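Local coordinates for phosphoribosyl-glycinamide (GAR) synthetase (PDB 7LVO), which catalyses, as the N-terminal half of a bifunctional enzyme of purine biosynthesis, the ATP-dependent joining of glycine to phosphoribosylamine to give glycinamide ribonucleotide, at residues Ser237-Ser242 and Ala282-Lys287; Lys287-Arg292 and Asp325-Leu330; Met276-Pro281 and Gly337-Gln342; Pro436-Ala441 and Asp462-Ala467; Val243-Asp248 and Asp296-Thr301. All blocks are in the same frame, centred on the assembly; numbering follows the deposited sequence.

Contacts 1, 2 and 5 belong together around one antiparallel sheet of the ATP-grasp domain. Contact 1 is partly buried and lays a turn against the start of strand 240-248. Contact 5 is buried and uses the rest of that strand. Contacts 2 and 5 both pack helix 287-307 on this sheet, contact 2 partly open at Arg292. Contact 3, also buried, sits on a second sheet, where a proline and a glutamate meet a glycine and an alanine; its Glu340 reaches Ser242 of contact 1. Contact 4, in the C domain, is again aliphatic and touches contact 3, mainly at Tyr279. Across every interface carbon contacts dominate, while polar groups mostly shape the local turns and helix ends.

Contact 1 of 5, residues Ser237-Ser242 and Ala282-Lys287; sequences SGPEIS and APIATK
Ile284 reaches over to the start of strand 240-248 and the proline just ahead of it with both of its branches, and each finds a different partner. Its CG1 stands anti to the backbone N (chi1 -167°) and the chain runs on extended, which carries CD1 out to the ring of Pro239. There CD1 sits 3.3 Å from Pro239 CG, tighter than usual van der Waals contact, with Pro239 CB a little further off. The other branch meets Ile241 methyl to methyl, Ile284 CG2 lying 3.6 Å from Ile241 CG2. In both pairs the side chains cross obliquely, so each touch is confined to a few carbons. Ile241 also has a second arm. Its CG1 lies between the backbone N and the carbonyl carbon (chi1 62°), and its CD1 ends 4.2 Å from Ala285 CB.

The turn that offers these groups is a type I beta turn from Ala282 to Ala285, closed by Ala285 N to Ala282 O at 2.9 Å. It belongs to the connection from strand 277-280 into helix 287-307, inside the ATP-grasp domain, and Ala285 adds an inverse gamma turn. Thr286 then caps the helix, its OG1 accepting from Ile289 N. Residues Ser237-Ser242 fall in the range predicted to bind ATP, although the apolar side chains here face the turn.

Glu240 points away from the turn, and its OE1 forms a salt bridge with Lys262. Ile241 is buried, touching Phe320 and Ile322 of the adjacent strand 315-323.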
# COMPACT_ATOMS: atom_id res chain seq x y z
N SER A 237 -2.43 -19.12 -10.70
CA SER A 237 -3.59 -18.58 -11.39
C SER A 237 -4.74 -18.41 -10.40
O SER A 237 -4.97 -19.27 -9.54
CB SER A 237 -4.02 -19.51 -12.53
OG SER A 237 -2.96 -19.68 -13.46
N GLY A 238 -5.46 -17.31 -10.54
CA GLY A 238 -6.59 -17.02 -9.68
C GLY A 238 -6.73 -15.54 -9.41
O GLY A 238 -5.80 -14.76 -9.64
N PRO A 239 -7.89 -15.13 -8.90
CA PRO A 239 -8.08 -13.71 -8.57
C PRO A 239 -7.29 -13.33 -7.32
O PRO A 239 -7.00 -14.16 -6.46
CB PRO A 239 -9.59 -13.60 -8.33
CG PRO A 239 -9.98 -14.96 -7.84
CD PRO A 239 -9.09 -15.94 -8.59
N GLU A 240 -6.95 -12.05 -7.24
CA GLU A 240 -6.18 -11.51 -6.13
C GLU A 240 -7.08 -10.67 -5.23
O GLU A 240 -8.04 -10.05 -5.69
CB GLU A 240 -5.01 -10.67 -6.64
CG GLU A 240 -4.02 -11.43 -7.51
CD GLU A 240 -2.84 -10.58 -7.93
OE1 GLU A 240 -2.50 -9.61 -7.22
OE2 GLU A 240 -2.23 -10.89 -8.98
N ILE A 241 -6.75 -10.67 -3.94
CA ILE A 241 -7.43 -9.83 -2.97
C ILE A 241 -6.39 -9.20 -2.06
O ILE A 241 -5.29 -9.74 -1.86
CB ILE A 241 -8.47 -10.62 -2.14
CG1 ILE A 241 -7.79 -11.72 -1.32
CG2 ILE A 241 -9.55 -11.20 -3.04
CD1 ILE A 241 -8.72 -12.42 -0.34
N SER A 242 -6.72 -8.04 -1.51
CA SER A 242 -5.87 -7.33 -0.56
C SER A 242 -6.52 -7.39 0.82
O SER A 242 -7.70 -7.07 0.97
CB SER A 242 -5.67 -5.87 -0.99
OG SER A 242 -5.01 -5.79 -2.24
N ALA A 282 -14.57 -6.98 -0.80
CA ALA A 282 -14.56 -7.79 -2.01
C ALA A 282 -15.48 -8.99 -1.81
O ALA A 282 -15.17 -9.85 -0.97
CB ALA A 282 -13.13 -8.25 -2.32
N PRO A 283 -16.59 -9.11 -2.54
CA PRO A 283 -17.49 -10.25 -2.32
C PRO A 283 -16.81 -11.60 -2.43
O PRO A 283 -17.23 -12.56 -1.78
CB PRO A 283 -18.56 -10.06 -3.41
CG PRO A 283 -18.55 -8.60 -3.70
CD PRO A 283 -17.11 -8.17 -3.56
N ILE A 284 -15.75 -11.71 -3.24
CA ILE A 284 -15.08 -12.99 -3.41
C ILE A 284 -14.42 -13.45 -2.12
O ILE A 284 -14.18 -14.65 -1.94
CB ILE A 284 -14.05 -12.90 -4.55
CG1 ILE A 284 -13.57 -14.30 -4.93
CG2 ILE A 284 -12.87 -12.03 -4.14
CD1 ILE A 284 -12.71 -14.32 -6.18
N ALA A 285 -14.10 -12.52 -1.21
CA ALA A 285 -13.54 -12.87 0.09
C ALA A 285 -14.70 -13.22 1.02
O ALA A 285 -15.18 -12.41 1.81
CB ALA A 285 -12.70 -11.73 0.65
N THR A 286 -15.17 -14.46 0.89
CA THR A 286 -16.28 -14.94 1.70
C THR A 286 -15.85 -15.12 3.16
O THR A 286 -14.67 -15.02 3.51
CB THR A 286 -16.82 -16.25 1.15
OG1 THR A 286 -15.81 -17.26 1.27
CG2 THR A 286 -17.23 -16.11 -0.31
N LYS A 287 -16.83 -15.40 4.02
CA LYS A 287 -16.53 -15.64 5.42
C LYS A 287 -15.50 -16.76 5.58
O LYS A 287 -14.56 -16.65 6.37
CB LYS A 287 -17.81 -15.98 6.18
CG LYS A 287 -17.63 -16.25 7.66
CD LYS A 287 -18.97 -16.55 8.33
CE LYS A 287 -18.80 -16.89 9.81
NZ LYS A 287 -18.05 -18.15 10.01

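Contact 2 of 5, residues Lys287-Arg292 and Asp325-Leu330; sequences KEIMER and DGPRVL
This is a small, partly buried aliphatic contact in which the first turns of helix 287-307 rest on the beginning of strand 326-333. Pro327 is the one strand residue that carries it, and its CG does the touching. Arg292 comes down from the helix with its CB 4.1 Å from Pro327 CG, while Ile289 approaches the same ring carbon more loosely, its CG2 4.4 Å from Pro327 CG.

Arg292 contributes only the base of its side chain. The chain bends at chi2 (-100°) and again at chi3, which turns the guanidinium off the strand, and NE pairs with Asp296 in a salt bridge one helical turn on.

On the strand, Arg328 folds back along its own backbone. Its NH1 donates to Pro327 O at 2.6 Å; the oxygen lies close to the guanidinium plane, but the donor stands 48° above the carbonyl plane. The same guanidinium has weaker bonds to Asp325 O. Ile322 of strand 315-323 touches both Ile289 and Pro327, and Cys293 adds to the cover on the proline.

A helix laid across one face of an antiparallel sheet in this way is the alpha+beta build of an ATP-grasp subdomain.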
# COMPACT_ATOMS: atom_id res chain seq x y z
N LYS A 287 -16.83 -15.40 4.02
CA LYS A 287 -16.53 -15.64 5.42
C LYS A 287 -15.50 -16.76 5.58
O LYS A 287 -14.56 -16.65 6.37
CB LYS A 287 -17.81 -15.98 6.18
CG LYS A 287 -17.63 -16.25 7.66
CD LYS A 287 -18.97 -16.55 8.33
CE LYS A 287 -18.80 -16.89 9.81
NZ LYS A 287 -18.05 -18.15 10.01
N GLU A 288 -15.68 -17.85 4.83
CA GLU A 288 -14.74 -18.97 4.92
C GLU A 288 -13.37 -18.58 4.40
O GLU A 288 -12.34 -18.97 4.98
CB GLU A 288 -15.29 -20.17 4.16
CG GLU A 288 -16.62 -20.70 4.67
CD GLU A 288 -17.82 -19.93 4.14
OE1 GLU A 288 -17.63 -18.87 3.51
OE2 GLU A 288 -18.96 -20.39 4.34
N ILE A 289 -13.32 -17.84 3.29
CA ILE A 289 -12.03 -17.42 2.74
C ILE A 289 -11.32 -16.48 3.71
O ILE A 289 -10.11 -16.60 3.93
CB ILE A 289 -12.22 -16.76 1.36
CG1 ILE A 289 -12.80 -17.75 0.35
CG2 ILE A 289 -10.90 -16.19 0.86
CD1 ILE A 289 -11.85 -18.86 -0.05
N MET A 290 -12.05 -15.52 4.28
CA MET A 290 -11.42 -14.59 5.21
C MET A 290 -10.95 -15.30 6.47
O MET A 290 -9.91 -14.95 7.05
CB MET A 290 -12.39 -13.47 5.56
CG MET A 290 -12.45 -12.37 4.52
SD MET A 290 -10.88 -11.49 4.38
CE MET A 290 -10.85 -10.59 5.92
N GLU A 291 -11.71 -16.31 6.92
CA GLU A 291 -11.27 -17.09 8.07
C GLU A 291 -9.93 -17.77 7.78
O GLU A 291 -9.05 -17.81 8.64
CB GLU A 291 -12.33 -18.14 8.43
CG GLU A 291 -12.07 -18.86 9.74
CD GLU A 291 -12.14 -17.94 10.94
OE1 GLU A 291 -12.69 -16.82 10.80
OE2 GLU A 291 -11.65 -18.32 12.02
N ARG A 292 -9.76 -18.28 6.55
CA ARG A 292 -8.52 -18.94 6.19
C ARG A 292 -7.36 -17.95 6.15
O ARG A 292 -6.29 -18.20 6.71
CB ARG A 292 -8.67 -19.63 4.83
CG ARG A 292 -9.80 -20.65 4.78
CD ARG A 292 -9.29 -22.07 4.92
NE ARG A 292 -8.73 -22.33 6.25
CZ ARG A 292 -8.19 -23.49 6.62
NH1 ARG A 292 -8.11 -24.51 5.78
NH2 ARG A 292 -7.73 -23.62 7.86
N ASP A 325 -6.82 -24.20 -4.81
CA ASP A 325 -6.45 -24.92 -3.60
C ASP A 325 -6.49 -24.03 -2.36
O ASP A 325 -6.05 -24.47 -1.29
CB ASP A 325 -5.06 -25.54 -3.75
CG ASP A 325 -5.01 -26.62 -4.81
OD1 ASP A 325 -6.05 -26.85 -5.47
OD2 ASP A 325 -3.95 -27.25 -4.98
N GLY A 326 -6.99 -22.81 -2.48
CA GLY A 326 -7.11 -21.92 -1.35
C GLY A 326 -6.26 -20.67 -1.48
O GLY A 326 -5.58 -20.46 -2.48
N PRO A 327 -6.29 -19.82 -0.45
CA PRO A 327 -5.50 -18.59 -0.50
C PRO A 327 -4.01 -18.87 -0.53
O PRO A 327 -3.53 -19.85 0.04
CB PRO A 327 -5.91 -17.84 0.78
CG PRO A 327 -7.19 -18.48 1.22
CD PRO A 327 -7.12 -19.91 0.77
N ARG A 328 -3.28 -17.99 -1.20
CA ARG A 328 -1.82 -18.06 -1.28
C ARG A 328 -1.27 -16.65 -1.16
O ARG A 328 -1.79 -15.72 -1.77
CB ARG A 328 -1.35 -18.69 -2.59
CG ARG A 328 -1.81 -20.13 -2.80
CD ARG A 328 -1.16 -21.08 -1.81
NE ARG A 328 -1.59 -22.45 -2.02
CZ ARG A 328 -2.67 -23.00 -1.47
NH1 ARG A 328 -3.46 -22.30 -0.67
NH2 ARG A 328 -2.96 -24.27 -1.73
N VAL A 329 -0.20 -16.51 -0.37
CA VAL A 329 0.42 -15.20 -0.16
C VAL A 329 1.34 -14.89 -1.33
O VAL A 329 2.34 -15.58 -1.55
CB VAL A 329 1.18 -15.16 1.17
CG1 VAL A 329 1.87 -13.82 1.33
CG2 VAL A 329 0.23 -15.43 2.34
N LEU A 330 1.01 -13.85 -2.09
CA LEU A 330 1.89 -13.41 -3.17
C LEU A 330 3.03 -12.55 -2.63
O LEU A 330 4.18 -12.71 -3.05
CB LEU A 330 1.10 -12.63 -4.21
CG LEU A 330 0.02 -13.38 -4.99
CD1 LEU A 330 -0.63 -12.45 -6.00
CD2 LEU A 330 0.60 -14.60 -5.69

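Contact 3 of 5, residues Met276-Pro281 and Gly337-Gln342; sequences MGAYAP and GDPETQ
Ala278 puts its methyl over the start of helix 340-344, with CB 4.0 Å from Glu340 CA and 4.1 Å from Glu340 CG. Next to it the ring of Pro339 presses on the strand backbone: Pro339 CG is 3.7 Å from Gly277 N. Gly277 has no side chain, so the proline ring comes right up to its backbone.

Glu340 has CG beside its backbone N (chi1 -73°) and then bends at chi2. This turns the carboxylate away from Ala278 and over to Ser242, where OE2 is hydrogen-bonded to the hydroxyl. The loop ahead of the helix follows the strand bearing the predicted magnesium ligands Glu331 and Asn333, and it is firmly tied. A cis peptide precedes Pro339. Gly337 O accepts twice, from Thr341 N and, in the carbonyl plane on a lone pair, from Thr341 OG1 at 2.6 Å. Gln342 NE2 reaches Asp338 OD1 at 3.1 Å, nearly straight (175°) but from above the carboxylate plane.

Strand 277-280 runs between strands 259-263 and 377-384 of an antiparallel sheet. Pro339 also touches Asp260 and Val382 from those neighbours, and Thr341 and Gln342 turn to helix 47-56.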
# COMPACT_ATOMS: atom_id res chain seq x y z
N MET A 276 -5.12 1.00 -10.49
CA MET A 276 -6.04 1.91 -11.15
C MET A 276 -7.40 2.00 -10.47
O MET A 276 -8.26 2.75 -10.92
CB MET A 276 -6.23 1.50 -12.62
CG MET A 276 -5.00 1.70 -13.50
SD MET A 276 -4.47 3.42 -13.57
CE MET A 276 -5.93 4.22 -14.25
N GLY A 277 -7.61 1.25 -9.39
CA GLY A 277 -8.87 1.31 -8.68
C GLY A 277 -9.08 0.12 -7.77
O GLY A 277 -8.54 -0.96 -8.02
N ALA A 278 -9.87 0.30 -6.71
CA ALA A 278 -10.10 -0.77 -5.75
C ALA A 278 -11.51 -0.65 -5.18
O ALA A 278 -12.17 0.38 -5.31
CB ALA A 278 -9.06 -0.73 -4.62
N TYR A 279 -11.95 -1.72 -4.55
CA TYR A 279 -13.28 -1.77 -3.94
C TYR A 279 -13.23 -2.72 -2.76
O TYR A 279 -12.38 -3.62 -2.69
CB TYR A 279 -14.35 -2.20 -4.95
CG TYR A 279 -14.05 -3.50 -5.66
CD1 TYR A 279 -13.25 -3.53 -6.79
CD2 TYR A 279 -14.56 -4.71 -5.19
CE1 TYR A 279 -12.96 -4.71 -7.44
CE2 TYR A 279 -14.28 -5.90 -5.84
CZ TYR A 279 -13.48 -5.89 -6.96
OH TYR A 279 -13.19 -7.07 -7.62
N ALA A 280 -14.15 -2.51 -1.81
CA ALA A 280 -14.21 -3.32 -0.60
C ALA A 280 -15.57 -3.13 0.03
O ALA A 280 -16.16 -2.05 -0.11
CB ALA A 280 -13.10 -2.93 0.38
N PRO A 281 -16.11 -4.14 0.73
CA PRO A 281 -15.54 -5.49 0.86
C PRO A 281 -15.63 -6.27 -0.45
O PRO A 281 -16.64 -6.21 -1.12
CB PRO A 281 -16.41 -6.16 1.94
CG PRO A 281 -17.11 -5.04 2.63
CD PRO A 281 -17.29 -3.96 1.59
N GLY A 337 -1.97 0.51 1.53
CA GLY A 337 -1.93 0.33 0.09
C GLY A 337 -2.57 1.49 -0.65
O GLY A 337 -3.37 2.24 -0.11
N ASP A 338 -2.21 1.62 -1.92
CA ASP A 338 -2.74 2.66 -2.79
C ASP A 338 -3.16 2.00 -4.09
O ASP A 338 -2.33 1.34 -4.75
CB ASP A 338 -1.68 3.75 -3.04
CG ASP A 338 -2.26 4.99 -3.68
OD1 ASP A 338 -2.99 4.86 -4.67
OD2 ASP A 338 -2.01 6.10 -3.16
N PRO A 339 -4.43 2.15 -4.53
CA PRO A 339 -5.50 2.97 -3.95
C PRO A 339 -6.46 2.26 -3.01
O PRO A 339 -7.58 2.72 -2.84
CB PRO A 339 -6.25 3.45 -5.20
CG PRO A 339 -6.17 2.23 -6.11
CD PRO A 339 -4.82 1.58 -5.83
N GLU A 340 -6.03 1.17 -2.37
CA GLU A 340 -6.91 0.46 -1.45
C GLU A 340 -7.31 1.36 -0.28
O GLU A 340 -8.44 1.30 0.21
CB GLU A 340 -6.24 -0.81 -0.93
CG GLU A 340 -6.15 -1.94 -1.93
CD GLU A 340 -4.83 -1.97 -2.67
OE1 GLU A 340 -4.07 -0.98 -2.57
OE2 GLU A 340 -4.56 -2.97 -3.34
N THR A 341 -6.38 2.19 0.20
CA THR A 341 -6.66 3.04 1.35
C THR A 341 -7.75 4.04 1.05
O THR A 341 -8.64 4.28 1.89
CB THR A 341 -5.38 3.76 1.79
OG1 THR A 341 -4.40 2.79 2.17
CG2 THR A 341 -5.65 4.69 2.97
N GLN A 342 -7.72 4.64 -0.15
CA GLN A 342 -8.73 5.65 -0.48
C GLN A 342 -10.14 5.11 -0.37
O GLN A 342 -11.07 5.84 -0.00
CB GLN A 342 -8.49 6.19 -1.90
CG GLN A 342 -7.20 7.00 -2.05
CD GLN A 342 -6.00 6.15 -2.45
OE1 GLN A 342 -5.65 5.18 -1.77
NE2 GLN A 342 -5.37 6.51 -3.56

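Contact 4 of 5, residues Pro436-Ala441 and Asp462-Ala467; sequences PTLRAA and DIAYRA
Leu438 and two alanines make up the apolar part of this contact. Leu438 has CG anti to its backbone N (chi1 -179°), an extended start that carries both methyls from the first turn of helix 438-449 toward the C-terminal loop. There they split: CD2 packs 3.8 Å from Ala467 CB, and CD1 lies at a looser 4.5 Å from Ala464 CB. The two alanine methyls thus receive one branch each.

Polar bonds shape each side separately. Thr437 is the N-cap of the helix, and its OG1 accepts from Ala440 N at 3.3 Å with an N-H...O angle of 151°. In the loop, Asp462 to Tyr465 form a type II beta turn, with Tyr465 N bonded to Asp462 O at 2.9 Å. Ala464 takes the left-handed backbone conformation at the third position of that turn, and its methyl faces Leu438. The carboxylate of Asp462 is held at both oxygens, OD1 in a salt bridge with Arg460 and OD2 by Gly267 N.

One ring is packed within the loop: Arg466 CB lies 3.9 Å above the plane of Tyr465, over its centre.

Both segments belong to the C domain. Leu438 rests on Tyr377 and Val379 of strand 377-384, and Ala464 and Ala467 both touch Tyr279 of strand 277-280, so helix start and loop meet over two adjacent strands of one antiparallel sheet.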
# COMPACT_ATOMS: atom_id res chain seq x y z
N PRO A 436 -24.64 1.81 0.13
CA PRO A 436 -25.11 0.51 0.65
C PRO A 436 -24.87 -0.65 -0.29
O PRO A 436 -24.68 -1.78 0.18
CB PRO A 436 -26.62 0.74 0.88
CG PRO A 436 -26.78 2.24 0.95
CD PRO A 436 -25.73 2.80 0.03
N THR A 437 -24.88 -0.42 -1.60
CA THR A 437 -24.64 -1.46 -2.59
C THR A 437 -23.40 -1.13 -3.40
O THR A 437 -23.03 0.04 -3.55
CB THR A 437 -25.84 -1.62 -3.54
OG1 THR A 437 -26.05 -0.39 -4.25
CG2 THR A 437 -27.10 -1.97 -2.76
N LEU A 438 -22.76 -2.17 -3.93
CA LEU A 438 -21.54 -1.97 -4.70
C LEU A 438 -21.82 -1.19 -5.98
O LEU A 438 -21.04 -0.30 -6.36
CB LEU A 438 -20.91 -3.32 -5.03
CG LEU A 438 -19.59 -3.27 -5.82
CD1 LEU A 438 -18.55 -2.43 -5.10
CD2 LEU A 438 -19.06 -4.68 -6.07
N ARG A 439 -22.95 -1.49 -6.65
CA ARG A 439 -23.27 -0.79 -7.89
C ARG A 439 -23.51 0.70 -7.65
O ARG A 439 -23.08 1.54 -8.44
CB ARG A 439 -24.50 -1.43 -8.54
CG ARG A 439 -25.69 -1.60 -7.62
CD ARG A 439 -26.89 -2.22 -8.34
NE ARG A 439 -26.52 -3.40 -9.11
CZ ARG A 439 -26.38 -4.62 -8.61
NH1 ARG A 439 -26.54 -4.86 -7.31
NH2 ARG A 439 -26.06 -5.63 -9.42
N ALA A 440 -24.19 1.04 -6.55
CA ALA A 440 -24.41 2.45 -6.24
C ALA A 440 -23.10 3.16 -5.95
O ALA A 440 -22.88 4.29 -6.39
CB ALA A 440 -25.37 2.58 -5.06
N ALA A 441 -22.20 2.50 -5.22
CA ALA A 441 -20.88 3.09 -4.97
C ALA A 441 -20.11 3.27 -6.27
O ALA A 441 -19.48 4.31 -6.49
CB ALA A 441 -20.08 2.22 -4.00
N ASP A 462 -14.40 0.21 -15.99
CA ASP A 462 -14.91 -1.08 -15.54
C ASP A 462 -14.40 -1.45 -14.14
O ASP A 462 -14.30 -2.63 -13.81
CB ASP A 462 -14.53 -2.18 -16.53
CG ASP A 462 -13.03 -2.36 -16.65
OD1 ASP A 462 -12.29 -1.38 -16.38
OD2 ASP A 462 -12.59 -3.47 -17.01
N ILE A 463 -14.07 -0.45 -13.32
CA ILE A 463 -13.64 -0.74 -11.96
C ILE A 463 -14.76 -1.46 -11.23
O ILE A 463 -15.91 -1.00 -11.20
CB ILE A 463 -13.24 0.56 -11.24
CG1 ILE A 463 -12.06 1.21 -11.94
CG2 ILE A 463 -12.91 0.26 -9.77
CD1 ILE A 463 -10.78 0.39 -11.95
N ALA A 464 -14.43 -2.61 -10.64
CA ALA A 464 -15.36 -3.45 -9.90
C ALA A 464 -16.39 -4.12 -10.81
O ALA A 464 -17.42 -4.61 -10.33
CB ALA A 464 -16.08 -2.67 -8.80
N TYR A 465 -16.13 -4.16 -12.12
CA TYR A 465 -17.10 -4.75 -13.05
C TYR A 465 -17.23 -6.25 -12.81
O TYR A 465 -18.34 -6.79 -12.86
CB TYR A 465 -16.68 -4.46 -14.49
CG TYR A 465 -15.81 -5.54 -15.11
CD1 TYR A 465 -14.44 -5.58 -14.88
CD2 TYR A 465 -16.37 -6.53 -15.92
CE1 TYR A 465 -13.65 -6.57 -15.46
CE2 TYR A 465 -15.59 -7.52 -16.49
CZ TYR A 465 -14.23 -7.53 -16.26
OH TYR A 465 -13.45 -8.52 -16.83
N ARG A 466 -16.12 -6.93 -12.56
CA ARG A 466 -16.12 -8.38 -12.40
C ARG A 466 -16.77 -8.83 -11.10
O ARG A 466 -16.97 -10.04 -10.91
CB ARG A 466 -14.69 -8.91 -12.49
CG ARG A 466 -13.70 -8.12 -11.66
CD ARG A 466 -12.27 -8.46 -12.05
NE ARG A 466 -11.31 -7.71 -11.25
CZ ARG A 466 -10.80 -8.14 -10.10
NH1 ARG A 466 -11.14 -9.32 -9.61
NH2 ARG A 466 -9.95 -7.36 -9.44
N ALA A 467 -17.11 -7.90 -10.21
CA ALA A 467 -17.82 -8.23 -8.98
C ALA A 467 -19.31 -7.92 -9.05
O ALA A 467 -20.07 -8.40 -8.20
CB ALA A 467 -17.21 -7.48 -7.79

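Contact 5 of 5, residues Val243-Asp248 and Asp296-Thr301; sequences VLAFSD and DVLEPT
No ring or other flat group takes part where Val243 and Ala245 meet Leu298; the interface is methyl against methyl. The aromatic ring of Phe246 belongs to the other face of the strand, where it packs among Val357, Leu358 and Cys361 of helix 354-362. Strand 240-248 is an inner strand of the antiparallel sheet of the ATP-grasp domain, and it is covered by helices on both faces, with helix 287-307 on the side described here.

Leu298 does the touching on the helix side, chiefly through CD2. This methyl lies 3.8 Å from Val243 CG1 and 4.1 Å from Ala245 CB, reaching two strand residues that point the same way. Val243 turns CG1 anti to its backbone N (chi1 180°), which brings that methyl to the leucine, and the two side chains meet at a slant. All three contact residues are buried. Ile252 and Pro254 of the next strand also touch Leu298, Ile252 touches Ala245 as well, and Phe320 packs on Val243. Leu244, on the far face, goes instead to Phe317 and Phe336.

The helix is irregular just here. It has a wider pi-type turn at 296-298 and a kink at Pro300, a residue that has no N-H to give. Across the kink, Val297 O is gripped twice by Thr301: by its N at 2.7 Å, and by OG1 at 2.6 Å from 46° above the carbonyl plane.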
# COMPACT_ATOMS: atom_id res chain seq x y z
N VAL A 243 -5.74 -7.79 1.82
CA VAL A 243 -6.19 -7.85 3.21
C VAL A 243 -5.29 -6.94 4.02
O VAL A 243 -4.13 -7.28 4.28
CB VAL A 243 -6.18 -9.28 3.76
CG1 VAL A 243 -6.65 -9.30 5.20
CG2 VAL A 243 -7.04 -10.20 2.90
N LEU A 244 -5.81 -5.79 4.42
CA LEU A 244 -5.10 -4.85 5.28
C LEU A 244 -5.53 -5.06 6.73
O LEU A 244 -6.72 -5.20 7.02
CB LEU A 244 -5.38 -3.41 4.86
CG LEU A 244 -4.76 -2.96 3.54
CD1 LEU A 244 -5.46 -3.60 2.36
CD2 LEU A 244 -4.79 -1.44 3.45
N ALA A 245 -4.55 -5.07 7.63
CA ALA A 245 -4.80 -5.34 9.04
C ALA A 245 -3.89 -4.50 9.92
O ALA A 245 -2.68 -4.43 9.67
CB ALA A 245 -4.60 -6.84 9.35
N PHE A 246 -4.46 -3.88 10.94
CA PHE A 246 -3.68 -3.17 11.94
C PHE A 246 -3.05 -4.16 12.90
O PHE A 246 -3.67 -5.16 13.27
CB PHE A 246 -4.56 -2.19 12.72
CG PHE A 246 -5.18 -1.12 11.87
CD1 PHE A 246 -4.51 0.06 11.61
CD2 PHE A 246 -6.45 -1.29 11.33
CE1 PHE A 246 -5.09 1.05 10.83
CE2 PHE A 246 -7.03 -0.32 10.55
CZ PHE A 246 -6.35 0.86 10.30
N SER A 247 -1.82 -3.87 13.33
CA SER A 247 -1.08 -4.77 14.21
C SER A 247 -0.30 -3.97 15.24
O SER A 247 0.32 -2.95 14.92
CB SER A 247 -0.10 -5.65 13.42
OG SER A 247 0.72 -6.40 14.28
N ASP A 248 -0.34 -4.44 16.49
CA ASP A 248 0.47 -3.88 17.56
C ASP A 248 1.53 -4.86 18.05
O ASP A 248 2.09 -4.67 19.14
CB ASP A 248 -0.42 -3.41 18.71
CG ASP A 248 -0.96 -4.56 19.55
OD1 ASP A 248 -0.72 -5.75 19.22
OD2 ASP A 248 -1.62 -4.26 20.57
N ASP A 296 -4.70 -18.76 8.85
CA ASP A 296 -3.59 -19.47 8.23
C ASP A 296 -2.45 -18.56 7.81
O ASP A 296 -1.36 -19.07 7.51
CB ASP A 296 -4.09 -20.24 7.00
CG ASP A 296 -5.21 -21.21 7.33
OD1 ASP A 296 -5.54 -21.34 8.53
OD2 ASP A 296 -5.75 -21.83 6.39
N VAL A 297 -2.65 -17.24 7.78
CA VAL A 297 -1.62 -16.32 7.30
C VAL A 297 -1.39 -15.20 8.31
O VAL A 297 -0.29 -15.06 8.86
CB VAL A 297 -1.99 -15.75 5.92
CG1 VAL A 297 -1.00 -14.68 5.49
CG2 VAL A 297 -2.08 -16.86 4.89
N LEU A 298 -2.41 -14.38 8.54
CA LEU A 298 -2.22 -13.16 9.33
C LEU A 298 -1.73 -13.48 10.74
O LEU A 298 -0.70 -12.97 11.19
CB LEU A 298 -3.53 -12.37 9.38
CG LEU A 298 -3.78 -11.43 8.20
CD1 LEU A 298 -3.70 -12.16 6.88
CD2 LEU A 298 -5.14 -10.74 8.36
N GLU A 299 -2.47 -14.32 11.47
CA GLU A 299 -2.06 -14.62 12.84
C GLU A 299 -0.76 -15.41 12.88
O GLU A 299 0.12 -15.08 13.69
CB GLU A 299 -3.20 -15.35 13.56
CG GLU A 299 -4.38 -14.44 13.88
CD GLU A 299 -5.58 -15.18 14.45
OE1 GLU A 299 -5.58 -16.43 14.44
OE2 GLU A 299 -6.52 -14.51 14.91
N PRO A 300 -0.57 -16.45 12.07
CA PRO A 300 0.77 -17.08 12.02
C PRO A 300 1.87 -16.11 11.63
O PRO A 300 3.02 -16.28 12.07
CB PRO A 300 0.60 -18.19 10.97
CG PRO A 300 -0.86 -18.52 11.01
CD PRO A 300 -1.57 -17.21 11.30
N THR A 301 1.56 -15.10 10.81
CA THR A 301 2.58 -14.12 10.46
C THR A 301 2.95 -13.27 11.67
O THR A 301 4.14 -13.09 11.97
CB THR A 301 2.08 -13.23 9.31
OG1 THR A 301 1.93 -14.01 8.12
CG2 THR A 301 3.05 -12.10 9.05